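Local coordinates for AAEL008620-PA odorant-binding protein (Aedes aegypti, PDB 5V13) that binds the insect juvenile hormone JH III in mosquito hemolymph and belongs to the odorant-binding protein family, at residues S93-D98 with I140-H145. Numbering follows the deposited sequence.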
# COMPACT_ATOMS: atom_id res chain seq x y z
N SER B 93 2.42 -6.11 -19.72
CA SER B 93 1.91 -5.60 -18.46
C SER B 93 2.97 -4.87 -17.65
O SER B 93 2.65 -3.90 -16.96
CB SER B 93 1.32 -6.75 -17.63
OG SER B 93 0.93 -6.28 -16.34
N PHE B 94 4.23 -5.32 -17.70
CA PHE B 94 5.22 -4.89 -16.71
C PHE B 94 6.54 -4.37 -17.25
O PHE B 94 7.43 -4.06 -16.45
CB PHE B 94 5.54 -6.03 -15.73
CG PHE B 94 4.40 -6.37 -14.78
CD1 PHE B 94 3.94 -5.43 -13.86
CD2 PHE B 94 3.81 -7.62 -14.80
CE1 PHE B 94 2.88 -5.74 -13.00
CE2 PHE B 94 2.78 -7.95 -13.93
CZ PHE B 94 2.31 -6.99 -13.02
N PHE B 95 6.72 -4.25 -18.56
CA PHE B 95 7.96 -3.68 -19.10
C PHE B 95 7.64 -2.38 -19.83
O PHE B 95 7.09 -2.41 -20.94
CB PHE B 95 8.68 -4.66 -20.03
CG PHE B 95 10.00 -4.13 -20.53
CD1 PHE B 95 11.10 -4.11 -19.69
CD2 PHE B 95 10.12 -3.63 -21.81
CE1 PHE B 95 12.32 -3.60 -20.13
CE2 PHE B 95 11.33 -3.13 -22.26
CZ PHE B 95 12.43 -3.11 -21.42
N HIS B 96 8.00 -1.25 -19.22
CA HIS B 96 7.73 0.07 -19.79
C HIS B 96 9.00 0.90 -20.00
O HIS B 96 8.90 2.09 -20.32
CB HIS B 96 6.77 0.84 -18.88
CG HIS B 96 5.72 -0.03 -18.27
ND1 HIS B 96 4.79 -0.71 -19.02
CD2 HIS B 96 5.48 -0.37 -16.97
CE1 HIS B 96 4.01 -1.42 -18.22
NE2 HIS B 96 4.41 -1.23 -16.97
N ALA B 97 10.17 0.30 -19.85
CA ALA B 97 11.43 1.04 -19.90
C ALA B 97 11.98 1.26 -21.31
O ALA B 97 12.86 2.11 -21.48
CB ALA B 97 12.48 0.33 -19.05
N ASP B 98 11.50 0.52 -22.32
CA ASP B 98 12.14 0.61 -23.64
C ASP B 98 11.23 0.05 -24.73
O ASP B 98 11.18 -1.17 -24.93
CB ASP B 98 13.47 -0.15 -23.62
CG ASP B 98 14.34 0.12 -24.83
OD1 ASP B 98 13.79 0.37 -25.93
OD2 ASP B 98 15.58 0.09 -24.69
N ILE B 140 13.50 -9.56 -19.37
CA ILE B 140 12.87 -10.62 -18.58
C ILE B 140 12.99 -10.32 -17.08
O ILE B 140 12.03 -10.44 -16.33
CB ILE B 140 13.50 -11.97 -18.93
CG1 ILE B 140 13.22 -12.33 -20.39
CG2 ILE B 140 13.06 -13.08 -17.95
CD1 ILE B 140 14.16 -13.45 -20.92
N LEU B 141 14.20 -9.98 -16.64
CA LEU B 141 14.42 -9.62 -15.24
C LEU B 141 13.41 -8.57 -14.79
O LEU B 141 12.74 -8.72 -13.76
CB LEU B 141 15.85 -9.11 -15.07
CG LEU B 141 16.46 -8.68 -13.73
CD1 LEU B 141 17.98 -8.57 -13.91
CD2 LEU B 141 15.91 -7.34 -13.20
N ARG B 142 13.27 -7.51 -15.57
CA ARG B 142 12.43 -6.40 -15.13
C ARG B 142 10.95 -6.79 -15.11
O ARG B 142 10.23 -6.45 -14.16
CB ARG B 142 12.68 -5.19 -16.02
CG ARG B 142 12.12 -3.93 -15.45
CD ARG B 142 12.96 -2.73 -15.85
NE ARG B 142 12.60 -1.59 -15.02
CZ ARG B 142 13.20 -0.41 -15.07
NH1 ARG B 142 14.20 -0.20 -15.92
NH2 ARG B 142 12.79 0.55 -14.26
N MET B 143 10.47 -7.50 -16.14
CA MET B 143 9.03 -7.76 -16.24
C MET B 143 8.56 -8.81 -15.25
O MET B 143 7.36 -8.89 -14.98
CB MET B 143 8.65 -8.20 -17.67
CG MET B 143 9.17 -9.59 -18.08
SD MET B 143 9.11 -9.73 -19.89
CE MET B 143 9.20 -11.51 -20.20
N PHE B 144 9.47 -9.62 -14.71
CA PHE B 144 9.17 -10.57 -13.64
C PHE B 144 9.62 -10.04 -12.28
O PHE B 144 9.98 -10.83 -11.39
CB PHE B 144 9.81 -11.93 -13.94
CG PHE B 144 9.11 -12.70 -15.03
CD1 PHE B 144 7.84 -13.23 -14.81
CD2 PHE B 144 9.72 -12.88 -16.27
CE1 PHE B 144 7.18 -13.95 -15.82
CE2 PHE B 144 9.07 -13.60 -17.28
CZ PHE B 144 7.79 -14.13 -17.05
N HIS B 145 9.64 -8.72 -12.10
CA HIS B 145 9.73 -8.06 -10.80
C HIS B 145 11.11 -8.20 -10.15
O HIS B 145 11.24 -8.12 -8.93
CB HIS B 145 8.63 -8.58 -9.87
CG HIS B 145 7.30 -8.62 -10.54
ND1 HIS B 145 6.76 -7.51 -11.16
CD2 HIS B 145 6.43 -9.64 -10.77
CE1 HIS B 145 5.60 -7.84 -11.71
NE2 HIS B 145 5.38 -9.12 -11.48
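H145 points the edge of its imidazole at one face of the F94 ring, a T-shaped pair with planes at 79° and centroids 4.4 Å apart. CE1 does the touching: it stands over the centre of the phenyl ring, 3.6 Å from F94 CD2. H145 NE2 hydrogen-bonds to R24 O, which should help fix the imidazole's rotation. CG of F94 is anti to its carbonyl carbon (chi1 -70°), a turn that goes with a ring lying between H145 CE1 and S93 OG, the latter over the centre of the opposite face.

Apolar contacts centre on M143, whose CB lies 4.3 Å from F94 CB and equally far from F95 CB; the end of its side chain leads away from the contact, and the side chain also packs on F87 and A91 of helix 84-94. The polar M143 O, 3.5 Å from F94 CB, is satisfied by a hydrogen bond from Q90 NE2.

Two helix C-termini meet here, those of 84-94 and 137-143. The second ends in a Schellman motif: H145, at positive phi (72°), sends its N to R142 O at 3.1 Å, and G146 N returns to L141 O. I140 in helix 137-143 and F144 just beyond its end touch the bound juvenile hormone, so this helix end borders the hormone pocket.

R142 crosses F95 at about a right angle, its CB at the ring edge 4.1 Å from F95 CD1. Farther out, A97 CB covers one guanidinium face, 3.6 Å from R142 NH1, while R142 NE makes a salt bridge to D150.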